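Long-range contacts in phospholyase (Arthrobacter aurescens, PDB 5G4I), which is a pyridoxal-phosphate-dependent phospholyase related to class III aminotransferases and probably splits ethanolamine phosphate into acetaldehyde, ammonia and phosphate: residues D59-V64 and K412-L417; E252-F257 and M279-G284; Y344-L349 and L367-D372; D218-T223 and Y267-V272. One frame throughout, in Å; residues are numbered along the deposited sequence. Where two conformers were deposited one is given.

Contact 1: residues D59-V64 and K412-L417; sequences DGYNNV and KMRPPL. With PO4 (phosphate ion), chain D.
One arginine serves a backbone carbonyl and a bound anion together: Arg414 turns NE and NH2 side-on to the single oxygen Tyr61 O, at 2.9 and 2.8 Å, while its outer end holds a phosphate ion. NE and NH2 reach Tyr61 O from opposite faces of its carbonyl plane. NH1 donates to phosphate O1 at 2.8 Å and NH2 to O2 at 3.0 Å; Tyr61 O and phosphate O1 both lie at the guanidinium edge. Both faces of the guanidinium are occupied. Asn63 OD1 sits 3.3 Å above its centre, the amide stacked with planes only 10° apart, and Lys412 NZ lies off-centre over the other face. NH2 also rests over one face of the Tyr61 ring, a cation-pi contact in which CZ is 4.6 Å from the ring centroid. A leucine in place of Arg414 would remove both donors to Tyr61 O and would probably leave the phosphate without its two-pronged grip here. Arg90 of the second subunit also binds this ion, which probably came from the crystallisation liquor; the site is consistent with one that could hold a substrate's phosphate group. The backbones themselves join through Arg414 N and Gly60 O, 2.8 Å apart. The loop 59-64 leaves strand 56-59, while strand 410-413 runs between strands 399-404 and 368-373, with Met413 packed on helix 421-436.

Contact 2: residues E252-F257 and M279-G284; sequences EVQSGF and MGKPMG. With PLP (pyridoxal-5'-phosphate), chain C; PO4 (phosphate ion), chain D.
Two buried loops meet at the cofactor here, 252-257 and 279-284, leaving the C-terminal ends of the neighbouring parallel strands 247-251 and 276-279. Lys281 is joined covalently to pyridoxal phosphate through NZ and C4A, 1.4 Å apart. Its chain, extended through CD and CE (chi2 -175°, chi3 178°) and bent at chi4 to turn NZ toward C4A, crosses Val253 at about a right angle, Lys281 CG 3.6 Å from Val253 CG1. Val253 CG1 also lies 3.4 Å from cofactor C3. The lysine aldimine is common to PLP enzymes; its place at the strand ends of a seven-stranded mixed sheet is that of fold type I. Gln254, its chain bent at chi2, has NE2 beside cofactor O3, in a very short bond of doubtful length, and donates from NE2 to phosphate O1 at 3.0 Å; its OE1 accepts from Arg414 NH1. An alanine in place of Gln254 would probably leave phosphate O1 short of a donor and Arg414 NH1 without this acceptor. Met283 CA lies over one face of the Phe257 ring, Met283 CB comes 3.4 Å from Phe257 CZ, and Met279 SD makes an oblique Met-aromatic contact. Water 1 donates to Glu252 O and accepts from Gly280 N.

Contact 3: residues Y344-L349 and L367-D372; sequences YIRKRL and LFFGID
Ile345 and Leu349, one helical turn apart, clasp the base of the Phe369 ring, which was modelled in two conformers, one of them described here. Ile345 CG2 stands over one face, offset toward the rim, in a CH-pi contact 4.1 Å from the centroid. Its position follows from the first torsion, which sets CG2 anti to the backbone N. Leu349 CD1 meets Phe369 CD1 obliquely at 3.8 Å. Ile345 CD1 continues the apolar layer to Leu367 CD2, also at 3.8 Å, whereas Leu349 CD2 and Ile371 CG2 stand farther apart, at 4.3 Å. The opposite character appears at Arg346, which is partly exposed. Its aliphatic root packs obliquely against the far end of the ring, CB 3.6 Å from Phe369 CZ. The guanidinium is turned 47° from the ring plane, and its polar nitrogens are engaged elsewhere: NH1 donates to Gly364 O and NH2 to Val362 O, both on strand 359-365. On the buried side, Leu349 also touches Met413 of strand 410-413 and Leu431 of helix 421-436. The axes of 344-349 and 368-372 lie 10.0 Å apart and 7° from parallel, the helix-on-sheet layering of an alpha/beta domain.

Contact 4: residues D218-T223 and Y267-V272; sequences DPLFST and YQMFNV
Pro219 meets three residues of 267-272 from within a type I beta turn that runs from Asp218 to Phe221. Its ring carbon CG approaches Tyr267 N at 3.5 Å, and CB lies 4.0 Å from Met269 CE. Met269 CE comes within 3.4 Å of Pro219 O and reaches Leu220 CD2 as well, the leucine and methionine side chains crossing at about a right angle. Met269 is bent at chi3 (-67°), which sets CE against both. Phe270 presents its edge: Pro219 O lies in the plane of the ring, 3.7 Å from CE2. The next shell fixes both partners. Tyr267 N donates to Glu252 OE2, Phe270 packs against Ile234 of helix 233-243, and Pro219 rests on Ser250 of strand 247-251. The loop after strand 214-217 is thereby tied to the 3-10 segment at the sheet that holds strand 247-251. The turn itself is pinned from inside by Asp218: OD1 accepts from Leu220 N in an Asx turn, while OD2 takes both Ser222 N at 3.0 Å and Ser222 OG at 2.8 Å.

How the contacts relate
Reading from the N terminus, 59-64 opens contact 1, which closes only at 412-417 and therefore encloses the other three contacts. Inside this span 218-223 starts contact 4 and 252-257 starts contact 2; then 267-272 and 279-284 close them in that order, so contacts 4 and 2 cross. Contact 3 follows in series, closing between 344-349 and 367-372. Contacts 2 and 4 lie around the strand ends of the sheet that carries the cofactor, whereas contacts 1 and 3 share the other mixed sheet through adjacent strands 410-413 and 368-373. Phe368 bridges the two groups, touching Gln254, Leu220 and Ser222, and contacts 1 and 2 meet at the phosphate.

Contact 1: residues D59-V64 and K412-L417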
loop_
_atom_site.group_PDB
_atom_site.type_symbol
_atom_site.label_atom_id
_atom_site.label_comp_id
_atom_site.label_asym_id
_atom_site.label_seq_id
_atom_site.Cartn_x
_atom_site.Cartn_y
_atom_site.Cartn_z
ATOM N N ASP A 59 -4.367 -10.440 25.259
ATOM C CA ASP A 59 -3.595 -9.612 24.325
ATOM C C ASP A 59 -3.132 -8.312 24.951
ATOM O O ASP A 59 -3.966 -7.398 25.095
ATOM C CB ASP A 59 -4.425 -9.360 23.045
ATOM C CG ASP A 59 -3.614 -8.754 21.890
ATOM O OD1 ASP A 59 -2.494 -8.251 22.149
ATOM O OD2 ASP A 59 -4.162 -8.827 20.763
ATOM N N GLY A 60 -1.865 -8.219 25.379
ATOM C CA GLY A 60 -1.241 -6.951 25.803
ATOM C C GLY A 60 -0.345 -6.232 24.818
ATOM O O GLY A 60 0.518 -5.418 25.211
ATOM N N TYR A 61 -0.561 -6.574 23.522
ATOM C CA TYR A 61 0.371 -6.148 22.464
ATOM C C TYR A 61 -0.213 -5.531 21.204
ATOM O O TYR A 61 0.398 -4.621 20.625
ATOM C CB TYR A 61 1.331 -7.374 22.070
ATOM C CG TYR A 61 2.234 -7.095 20.870
ATOM C CD1 TYR A 61 3.245 -6.227 20.978
ATOM C CD2 TYR A 61 1.833 -7.523 19.627
ATOM C CE1 TYR A 61 3.973 -5.862 19.834
ATOM C CE2 TYR A 61 2.530 -7.149 18.494
ATOM C CZ TYR A 61 3.586 -6.370 18.680
ATOM O OH TYR A 61 4.240 -6.009 17.487
ATOM N N ASN A 62 -1.299 -6.095 20.669
ATOM C CA ASN A 62 -1.727 -5.750 19.289
ATOM C C ASN A 62 -2.562 -4.480 19.208
ATOM O O ASN A 62 -3.638 -4.399 19.794
ATOM C CB ASN A 62 -2.470 -6.916 18.634
ATOM C CG ASN A 62 -1.491 -8.067 18.312
ATOM O OD1 ASN A 62 -0.619 -7.948 17.433
ATOM N ND2 ASN A 62 -1.500 -9.098 19.194
ATOM N N ASN A 63 -2.068 -3.492 18.422
ATOM C CA ASN A 63 -2.798 -2.277 18.158
ATOM C C ASN A 63 -3.611 -2.240 16.847
ATOM O O ASN A 63 -4.539 -1.406 16.707
ATOM C CB ASN A 63 -1.908 -1.055 18.171
ATOM C CG ASN A 63 -0.846 -1.057 17.093
ATOM O OD1 ASN A 63 -0.536 -2.069 16.481
ATOM N ND2 ASN A 63 -0.271 0.157 16.859
ATOM N N VAL A 64 -3.391 -3.166 15.917
ATOM C CA VAL A 64 -4.169 -3.230 14.719
ATOM C C VAL A 64 -5.674 -3.512 15.010
ATOM O O VAL A 64 -6.572 -2.828 14.449
ATOM C CB VAL A 64 -3.525 -4.192 13.656
ATOM C CG1 VAL A 64 -4.493 -4.488 12.532
ATOM C CG2 VAL A 64 -2.223 -3.602 13.143
ATOM N N LYS A 412 7.138 -3.618 26.598
ATOM C CA LYS A 412 6.109 -2.823 25.935
ATOM C C LYS A 412 4.748 -3.459 26.034
ATOM O O LYS A 412 4.582 -4.645 25.658
ATOM C CB LYS A 412 6.402 -2.747 24.514
ATOM C CG LYS A 412 5.437 -1.938 23.692
ATOM C CD LYS A 412 5.267 -2.568 22.336
ATOM C CE LYS A 412 5.988 -1.914 21.212
ATOM N NZ LYS A 412 5.428 -2.307 19.905
ATOM N N MET A 413 3.769 -2.607 26.369
ATOM C CA MET A 413 2.368 -3.106 26.523
ATOM C C MET A 413 1.416 -2.124 25.909
ATOM O O MET A 413 1.528 -0.896 26.196
ATOM C CB MET A 413 2.133 -3.175 27.936
ATOM C CG MET A 413 2.944 -4.341 28.492
ATOM S SD MET A 413 3.441 -4.447 30.167
ATOM C CE MET A 413 3.249 -3.140 31.344
ATOM N N ARG A 414 0.613 -2.652 25.005
ATOM C CA ARG A 414 -0.113 -1.829 24.019
ATOM C C ARG A 414 -1.247 -2.700 23.546
ATOM O O ARG A 414 -1.288 -3.113 22.415
ATOM C CB ARG A 414 0.858 -1.377 22.855
ATOM C CG ARG A 414 0.206 -0.545 21.683
ATOM C CD ARG A 414 1.028 -0.533 20.361
ATOM N NE ARG A 414 1.030 -1.921 19.872
ATOM C CZ ARG A 414 1.819 -2.354 18.866
ATOM N NH1 ARG A 414 2.439 -1.463 18.037
ATOM N NH2 ARG A 414 1.841 -3.604 18.444
ATOM N N PRO A 415 -2.286 -2.849 24.405
ATOM C CA PRO A 415 -3.414 -3.779 24.054
ATOM C C PRO A 415 -4.458 -3.205 23.119
ATOM O O PRO A 415 -4.455 -1.932 22.962
ATOM C CB PRO A 415 -4.037 -4.049 25.436
ATOM C CG PRO A 415 -3.771 -2.785 26.221
ATOM C CD PRO A 415 -2.394 -2.354 25.805
ATOM N N PRO A 416 -5.360 -3.965 22.533
ATOM C CA PRO A 416 -6.587 -3.415 21.914
ATOM C C PRO A 416 -7.231 -2.358 22.832
ATOM O O PRO A 416 -7.164 -2.467 24.076
ATOM C CB PRO A 416 -7.477 -4.658 21.688
ATOM C CG PRO A 416 -6.413 -5.774 21.549
ATOM C CD PRO A 416 -5.358 -5.464 22.564
ATOM N N LEU A 417 -7.829 -1.301 22.250
ATOM C CA LEU A 417 -8.392 -0.163 23.065
ATOM C C LEU A 417 -9.690 -0.536 23.799
ATOM O O LEU A 417 -10.260 0.305 24.522
ATOM C CB LEU A 417 -8.546 1.128 22.213
ATOM C CG LEU A 417 -7.992 2.356 22.965
ATOM C CD1 LEU A 417 -6.492 2.410 22.990
ATOM C CD2 LEU A 417 -8.544 3.675 22.373
HETATM P P PO4 D . 4.573 -3.339 15.805
HETATM O O1 PO4 D . 4.479 -2.007 16.272
HETATM O O2 PO4 D . 3.287 -4.160 15.851
HETATM O O3 PO4 D . 5.198 -3.891 17.081
HETATM O O4 PO4 D . 5.392 -3.644 14.578
#

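Contact 2: residues E252-F257 and M279-G284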
loop_
_atom_site.group_PDB
_atom_site.type_symbol
_atom_site.label_atom_id
_atom_site.label_comp_id
_atom_site.label_asym_id
_atom_site.label_seq_id
_atom_site.Cartn_x
_atom_site.Cartn_y
_atom_site.Cartn_z
ATOM N N GLU A 252 1.407 9.211 13.065
ATOM C CA GLU A 252 0.425 8.768 14.080
ATOM C C GLU A 252 0.127 7.312 13.988
ATOM O O GLU A 252 -0.866 6.857 14.604
ATOM C CB GLU A 252 -0.844 9.605 13.987
ATOM C CG GLU A 252 -0.638 11.063 14.332
ATOM C CD GLU A 252 -0.473 11.380 15.807
ATOM O OE1 GLU A 252 -0.904 10.555 16.635
ATOM O OE2 GLU A 252 0.062 12.474 16.090
ATOM N N VAL A 253 0.951 6.521 13.328
ATOM C CA VAL A 253 0.639 5.066 13.234
ATOM C C VAL A 253 0.637 4.422 14.585
ATOM O O VAL A 253 -0.286 3.547 14.822
ATOM C CB VAL A 253 1.613 4.349 12.216
ATOM C CG1 VAL A 253 1.387 2.853 12.253
ATOM C CG2 VAL A 253 1.447 4.907 10.836
ATOM N N GLN A 254 1.523 4.769 15.488
ATOM C CA GLN A 254 1.574 4.220 16.868
ATOM C C GLN A 254 0.764 5.032 17.897
ATOM O O GLN A 254 0.241 4.423 18.881
ATOM C CB GLN A 254 3.021 4.142 17.455
ATOM C CG GLN A 254 3.956 3.253 16.680
ATOM C CD GLN A 254 3.689 1.765 16.908
ATOM O OE1 GLN A 254 3.142 1.349 17.885
ATOM N NE2 GLN A 254 4.116 0.988 15.979
ATOM N N SER A 255 0.662 6.356 17.764
ATOM C CA SER A 255 0.106 7.178 18.775
ATOM C C SER A 255 -1.313 7.656 18.500
ATOM O O SER A 255 -1.882 8.342 19.365
ATOM C CB SER A 255 0.995 8.405 19.032
ATOM O OG SER A 255 1.182 9.195 17.862
ATOM N N GLY A 256 -1.861 7.381 17.323
ATOM C CA GLY A 256 -3.183 7.944 16.931
ATOM C C GLY A 256 -4.389 7.201 17.423
ATOM O O GLY A 256 -4.326 6.194 18.174
ATOM N N PHE A 257 -5.553 7.677 16.998
ATOM C CA PHE A 257 -6.862 7.027 17.296
ATOM C C PHE A 257 -7.086 6.902 18.808
ATOM O O PHE A 257 -7.752 5.967 19.320
ATOM C CB PHE A 257 -7.110 5.759 16.516
ATOM C CG PHE A 257 -7.256 6.011 15.015
ATOM C CD1 PHE A 257 -6.112 6.175 14.151
ATOM C CD2 PHE A 257 -8.523 6.192 14.453
ATOM C CE1 PHE A 257 -6.299 6.538 12.817
ATOM C CE2 PHE A 257 -8.688 6.552 13.116
ATOM C CZ PHE A 257 -7.559 6.732 12.318
ATOM N N MET A 279 -1.128 8.130 9.098
ATOM C CA MET A 279 -1.806 7.144 9.963
ATOM C C MET A 279 -1.926 5.818 9.181
ATOM O O MET A 279 -1.790 5.726 7.950
ATOM C CB MET A 279 -3.116 7.700 10.462
ATOM C CG MET A 279 -4.039 7.952 9.396
ATOM S SD MET A 279 -5.495 9.042 9.899
ATOM C CE MET A 279 -4.930 10.333 10.320
ATOM N N GLY A 280 -2.242 4.763 9.953
ATOM C CA GLY A 280 -2.382 3.391 9.414
ATOM C C GLY A 280 -2.825 2.508 10.588
ATOM O O GLY A 280 -3.772 2.825 11.325
ATOM N N LYS A 281 -2.078 1.412 10.822
ATOM C CA LYS A 281 -2.357 0.293 11.771
ATOM C C LYS A 281 -3.827 0.196 12.256
ATOM O O LYS A 281 -4.616 -0.597 11.678
ATOM C CB LYS A 281 -1.239 0.174 12.789
ATOM C CG LYS A 281 0.050 -0.467 12.232
ATOM C CD LYS A 281 1.144 -0.705 13.319
ATOM C CE LYS A 281 2.479 -1.407 12.811
ATOM N NZ LYS A 281 3.405 -0.290 12.478
ATOM N N PRO A 282 -4.183 0.805 13.434
ATOM C CA PRO A 282 -5.578 0.640 13.908
ATOM C C PRO A 282 -6.729 1.015 13.014
ATOM O O PRO A 282 -7.904 0.663 13.335
ATOM C CB PRO A 282 -5.614 1.603 15.160
ATOM C CG PRO A 282 -4.601 2.651 14.768
ATOM C CD PRO A 282 -3.490 1.838 14.216
ATOM N N MET A 283 -6.513 1.904 12.032
ATOM C CA MET A 283 -7.656 2.655 11.496
ATOM C C MET A 283 -8.823 1.882 10.912
ATOM O O MET A 283 -9.990 2.327 10.947
ATOM C CB MET A 283 -7.260 3.815 10.612
ATOM C CG MET A 283 -6.975 3.590 9.305
ATOM S SD MET A 283 -6.196 5.076 8.424
ATOM C CE MET A 283 -7.391 6.124 7.985
ATOM N N GLY A 284 -8.568 0.642 10.400
ATOM C CA GLY A 284 -9.600 -0.261 9.888
ATOM C C GLY A 284 -9.765 -1.597 10.638
ATOM O O GLY A 284 -10.334 -2.546 10.094
HETATM N N1 PLP C . 5.350 4.209 10.975
HETATM C C2 PLP C . 5.169 3.715 12.223
HETATM C C2A PLP C . 5.399 4.599 13.421
HETATM C C3 PLP C . 4.742 2.306 12.414
HETATM O O3 PLP C . 4.553 1.788 13.659
HETATM C C4 PLP C . 4.532 1.486 11.200
HETATM C C4A PLP C . 4.107 0.071 11.289
HETATM C C5 PLP C . 4.764 2.145 9.893
HETATM C C6 PLP C . 5.163 3.479 9.861
HETATM C C5A PLP C . 4.571 1.376 8.606
HETATM O O4P PLP C . 3.279 0.772 8.601
HETATM P P PLP C . 2.897 -0.329 7.490
HETATM O O1P PLP C . 3.569 -1.589 7.979
HETATM O O2P PLP C . 1.387 -0.373 7.526
HETATM O O3P PLP C . 3.473 0.229 6.211
HETATM P P PO4 D . 4.573 -3.339 15.805
HETATM O O1 PO4 D . 4.479 -2.007 16.272
HETATM O O2 PO4 D . 3.287 -4.160 15.851
HETATM O O3 PO4 D . 5.198 -3.891 17.081
HETATM O O4 PO4 D . 5.392 -3.644 14.578
HETATM O O HOH W 1 -2.850 5.436 12.949
#

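Contact 3: residues Y344-L349 and L367-D372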
loop_
_atom_site.group_PDB
_atom_site.type_symbol
_atom_site.label_atom_id
_atom_site.label_comp_id
_atom_site.label_asym_id
_atom_site.label_seq_id
_atom_site.Cartn_x
_atom_site.Cartn_y
_atom_site.Cartn_z
ATOM N N TYR A 344 -4.296 4.905 36.221
ATOM C CA TYR A 344 -4.264 3.802 37.187
ATOM C C TYR A 344 -3.073 2.861 36.923
ATOM O O TYR A 344 -2.340 2.463 37.819
ATOM C CB TYR A 344 -5.566 3.023 37.029
ATOM C CG TYR A 344 -5.594 1.727 37.830
ATOM C CD1 TYR A 344 -5.902 1.736 39.137
ATOM C CD2 TYR A 344 -5.386 0.521 37.234
ATOM C CE1 TYR A 344 -5.996 0.537 39.873
ATOM C CE2 TYR A 344 -5.475 -0.679 37.919
ATOM C CZ TYR A 344 -5.760 -0.669 39.283
ATOM O OH TYR A 344 -5.788 -1.907 39.967
ATOM N N ILE A 345 -2.828 2.535 35.633
ATOM C CA ILE A 345 -1.648 1.680 35.279
ATOM C C ILE A 345 -0.357 2.333 35.649
ATOM O O ILE A 345 0.574 1.743 36.130
ATOM C CB ILE A 345 -1.713 1.374 33.739
ATOM C CG1 ILE A 345 -2.900 0.465 33.446
ATOM C CG2 ILE A 345 -0.414 0.739 33.220
ATOM C CD1 ILE A 345 -3.234 0.256 31.946
ATOM N N ARG A 346 -0.233 3.664 35.393
ATOM C CA ARG A 346 0.995 4.383 35.762
ATOM C C ARG A 346 1.300 4.326 37.247
ATOM O O ARG A 346 2.445 4.039 37.650
ATOM C CB ARG A 346 0.914 5.865 35.312
ATOM C CG ARG A 346 2.028 6.739 35.835
ATOM C CD ARG A 346 2.310 7.739 34.699
ATOM N NE ARG A 346 3.703 7.892 34.734
ATOM C CZ ARG A 346 4.715 7.614 33.897
ATOM N NH1 ARG A 346 4.774 7.521 32.507
ATOM N NH2 ARG A 346 5.841 7.691 34.563
ATOM N N LYS A 347 0.269 4.540 38.088
ATOM C CA LYS A 347 0.454 4.405 39.560
ATOM C C LYS A 347 0.928 3.004 39.934
ATOM O O LYS A 347 1.892 2.866 40.738
ATOM C CB LYS A 347 -0.831 4.805 40.283
ATOM C CG LYS A 347 -1.094 6.307 40.158
ATOM N N ARG A 348 0.318 2.002 39.351
ATOM C CA ARG A 348 0.763 0.626 39.662
ATOM C C ARG A 348 2.183 0.353 39.219
ATOM O O ARG A 348 2.992 -0.304 39.954
ATOM C CB ARG A 348 -0.135 -0.433 39.072
ATOM C CG ARG A 348 0.343 -1.853 39.340
ATOM C CD ARG A 348 0.029 -2.312 40.755
ATOM N NE ARG A 348 -1.342 -2.691 40.520
ATOM C CZ ARG A 348 -1.782 -3.942 40.303
ATOM N NH1 ARG A 348 -1.005 -4.998 40.481
ATOM N NH2 ARG A 348 -2.984 -4.067 39.928
ATOM N N LEU A 349 2.557 0.763 37.976
ATOM C CA LEU A 349 3.918 0.557 37.492
ATOM C C LEU A 349 4.947 1.388 38.334
ATOM O O LEU A 349 6.052 0.893 38.502
ATOM C CB LEU A 349 4.017 0.934 35.973
ATOM C CG LEU A 349 3.310 0.026 35.015
ATOM C CD1 LEU A 349 3.360 0.598 33.608
ATOM C CD2 LEU A 349 3.967 -1.373 34.978
ATOM N N LEU A 367 -2.912 3.966 26.937
ATOM C CA LEU A 367 -2.750 2.484 26.797
ATOM C C LEU A 367 -1.476 2.133 25.972
ATOM O O LEU A 367 -1.419 1.075 25.318
ATOM C CB LEU A 367 -4.017 1.779 26.299
ATOM C CG LEU A 367 -5.171 1.764 27.268
ATOM C CD1 LEU A 367 -6.384 1.114 26.704
ATOM C CD2 LEU A 367 -4.739 0.991 28.544
ATOM N N PHE A 368 -0.434 2.963 26.048
ATOM C CA PHE A 368 0.915 2.623 25.518
ATOM C C PHE A 368 1.892 2.861 26.659
ATOM O O PHE A 368 2.295 3.985 26.954
ATOM C CB PHE A 368 1.275 3.406 24.232
ATOM C CG PHE A 368 2.279 2.751 23.360
ATOM C CD1 PHE A 368 3.367 2.005 23.878
ATOM C CD2 PHE A 368 2.167 2.807 21.964
ATOM C CE1 PHE A 368 4.346 1.431 23.024
ATOM C CE2 PHE A 368 3.140 2.235 21.180
ATOM C CZ PHE A 368 4.197 1.494 21.689
ATOM N N PHE A 369 2.267 1.761 27.337
ATOM C CA PHE A 369 3.148 1.871 28.552
ATOM C C PHE A 369 4.323 0.963 28.413
ATOM O O PHE A 369 4.348 -0.057 27.707
ATOM C CB PHE A 369 2.414 1.577 29.915
ATOM C CG PHE A 369 1.822 2.796 30.608
ATOM C CD1 PHE A 369 2.574 3.595 31.462
ATOM C CD2 PHE A 369 0.468 3.118 30.411
ATOM C CE1 PHE A 369 2.079 4.677 32.025
ATOM C CE2 PHE A 369 -0.077 4.264 31.043
ATOM C CZ PHE A 369 0.677 4.958 31.842
ATOM N N GLY A 370 5.379 1.313 29.150
ATOM C CA GLY A 370 6.566 0.470 29.234
ATOM C C GLY A 370 7.383 0.723 30.499
ATOM O O GLY A 370 7.191 1.674 31.218
ATOM N N ILE A 371 8.306 -0.208 30.728
ATOM C CA ILE A 371 9.333 -0.064 31.812
ATOM C C ILE A 371 10.694 -0.577 31.269
ATOM O O ILE A 371 10.752 -1.603 30.595
ATOM C CB ILE A 371 8.920 -0.878 33.095
ATOM C CG1 ILE A 371 8.453 -2.311 32.788
ATOM C CG2 ILE A 371 7.882 -0.071 33.874
ATOM C CD1 ILE A 371 8.318 -3.220 34.039
ATOM N N ASP A 372 11.625 -0.137 31.597
ATOM C CA ASP A 372 13.071 -0.377 31.357
ATOM C C ASP A 372 13.532 -1.463 32.295
ATOM O O ASP A 372 13.252 -1.354 33.503
ATOM C CB ASP A 372 14.002 0.679 31.994
ATOM C CG ASP A 372 14.038 1.955 31.456
ATOM O OD1 ASP A 372 13.616 2.250 30.417
ATOM O OD2 ASP A 372 13.990 2.791 32.322
#

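Contact 4: residues D218-T223 and Y267-V272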
loop_
_atom_site.group_PDB
_atom_site.type_symbol
_atom_site.label_atom_id
_atom_site.label_comp_id
_atom_site.label_asym_id
_atom_site.label_seq_id
_atom_site.Cartn_x
_atom_site.Cartn_y
_atom_site.Cartn_z
ATOM N N ASP A 218 7.496 10.035 15.345
ATOM C CA ASP A 218 6.443 9.400 16.166
ATOM C C ASP A 218 6.320 10.115 17.475
ATOM O O ASP A 218 7.299 10.102 18.273
ATOM C CB ASP A 218 6.815 7.916 16.394
ATOM C CG ASP A 218 6.070 7.206 17.519
ATOM O OD1 ASP A 218 4.990 7.684 17.945
ATOM O OD2 ASP A 218 6.624 6.133 17.972
ATOM N N PRO A 219 5.195 10.764 17.782
ATOM C CA PRO A 219 5.092 11.542 19.095
ATOM C C PRO A 219 5.395 10.767 20.377
ATOM O O PRO A 219 5.865 11.334 21.356
ATOM C CB PRO A 219 3.596 11.984 19.096
ATOM C CG PRO A 219 3.265 12.154 17.657
ATOM C CD PRO A 219 3.988 11.003 16.931
ATOM N N LEU A 220 5.144 9.456 20.406
ATOM C CA LEU A 220 5.462 8.590 21.564
ATOM C C LEU A 220 6.958 8.194 21.609
ATOM O O LEU A 220 7.452 7.624 22.654
ATOM C CB LEU A 220 4.594 7.308 21.589
ATOM C CG LEU A 220 3.182 7.568 22.187
ATOM C CD1 LEU A 220 2.277 6.343 21.925
ATOM C CD2 LEU A 220 3.225 7.853 23.705
ATOM N N PHE A 221 7.701 8.399 20.472
ATOM C CA PHE A 221 9.093 7.902 20.367
ATOM C C PHE A 221 9.184 6.473 20.902
ATOM O O PHE A 221 10.093 6.157 21.730
ATOM C CB PHE A 221 10.064 8.897 21.033
ATOM C CG PHE A 221 10.084 10.250 20.293
ATOM C CD1 PHE A 221 10.871 10.410 19.143
ATOM C CD2 PHE A 221 9.284 11.317 20.724
ATOM C CE1 PHE A 221 10.835 11.628 18.455
ATOM C CE2 PHE A 221 9.281 12.497 20.022
ATOM C CZ PHE A 221 10.053 12.668 18.895
ATOM N N SER A 222 8.300 5.611 20.391
ATOM C CA SER A 222 8.214 4.232 20.852
ATOM C C SER A 222 9.353 3.333 20.444
ATOM O O SER A 222 9.970 2.660 21.330
ATOM C CB SER A 222 6.863 3.634 20.491
ATOM O OG SER A 222 6.654 3.607 19.103
ATOM N N THR A 223 9.761 3.288 19.180
ATOM C CA THR A 223 10.895 2.485 18.730
ATOM C C THR A 223 12.206 2.865 19.484
ATOM O O THR A 223 13.091 2.021 19.689
ATOM C CB THR A 223 11.062 2.638 17.196
ATOM O OG1 THR A 223 9.840 2.233 16.587
ATOM C CG2 THR A 223 12.209 1.819 16.600
ATOM N N TYR A 267 0.508 14.076 18.558
ATOM C CA TYR A 267 1.190 15.422 18.454
ATOM C C TYR A 267 0.651 16.401 19.443
ATOM O O TYR A 267 1.289 17.412 19.766
ATOM C CB TYR A 267 1.191 15.957 17.039
ATOM C CG TYR A 267 -0.163 16.471 16.505
ATOM C CD1 TYR A 267 -0.673 17.730 16.858
ATOM C CD2 TYR A 267 -0.971 15.698 15.613
ATOM C CE1 TYR A 267 -1.853 18.207 16.353
ATOM C CE2 TYR A 267 -2.178 16.186 15.167
ATOM C CZ TYR A 267 -2.604 17.435 15.561
ATOM O OH TYR A 267 -3.829 17.961 15.043
ATOM N N GLN A 268 -0.586 16.174 19.955
ATOM C CA GLN A 268 -1.274 17.089 20.880
ATOM C C GLN A 268 -0.583 17.063 22.230
ATOM O O GLN A 268 -0.909 17.979 23.068
ATOM C CB GLN A 268 -2.830 16.691 20.978
ATOM C CG GLN A 268 -3.585 16.923 19.682
ATOM C CD GLN A 268 -4.986 16.299 19.510
ATOM O OE1 GLN A 268 -5.207 15.296 19.992
ATOM N NE2 GLN A 268 -5.836 16.931 18.694
ATOM N N MET A 269 0.299 16.117 22.562
ATOM C CA MET A 269 1.176 16.218 23.776
ATOM C C MET A 269 2.138 17.395 23.710
ATOM O O MET A 269 2.681 17.764 24.818
ATOM C CB MET A 269 1.928 14.906 24.017
ATOM C CG MET A 269 1.112 13.655 24.220
ATOM S SD MET A 269 2.008 12.154 24.571
ATOM C CE MET A 269 2.922 11.835 23.023
ATOM N N PHE A 270 2.345 18.017 22.556
ATOM C CA PHE A 270 3.271 19.138 22.350
ATOM C C PHE A 270 2.488 20.327 21.891
ATOM O O PHE A 270 1.344 20.255 21.353
ATOM C CB PHE A 270 4.317 18.687 21.326
ATOM C CG PHE A 270 4.975 17.335 21.673
ATOM C CD1 PHE A 270 5.891 17.240 22.704
ATOM C CD2 PHE A 270 4.688 16.166 20.971
ATOM C CE1 PHE A 270 6.497 16.045 23.061
ATOM C CE2 PHE A 270 5.247 14.974 21.353
ATOM C CZ PHE A 270 6.168 14.892 22.360
ATOM N N ASN A 271 3.101 21.497 21.983
ATOM C CA ASN A 271 2.461 22.699 21.491
ATOM C C ASN A 271 2.862 22.951 20.010
ATOM O O ASN A 271 3.662 23.839 19.640
ATOM C CB ASN A 271 2.824 23.912 22.366
ATOM C CG ASN A 271 2.057 25.170 21.964
ATOM O OD1 ASN A 271 0.975 25.133 21.320
ATOM N ND2 ASN A 271 2.647 26.321 22.298
ATOM N N VAL A 272 2.324 22.088 19.139
ATOM C CA VAL A 272 2.669 22.046 17.719
ATOM C C VAL A 272 1.420 21.688 16.880
ATOM O O VAL A 272 0.546 20.925 17.353
ATOM C CB VAL A 272 3.773 20.984 17.407
ATOM C CG1 VAL A 272 3.283 19.515 17.494
ATOM C CG2 VAL A 272 4.430 21.193 16.038
#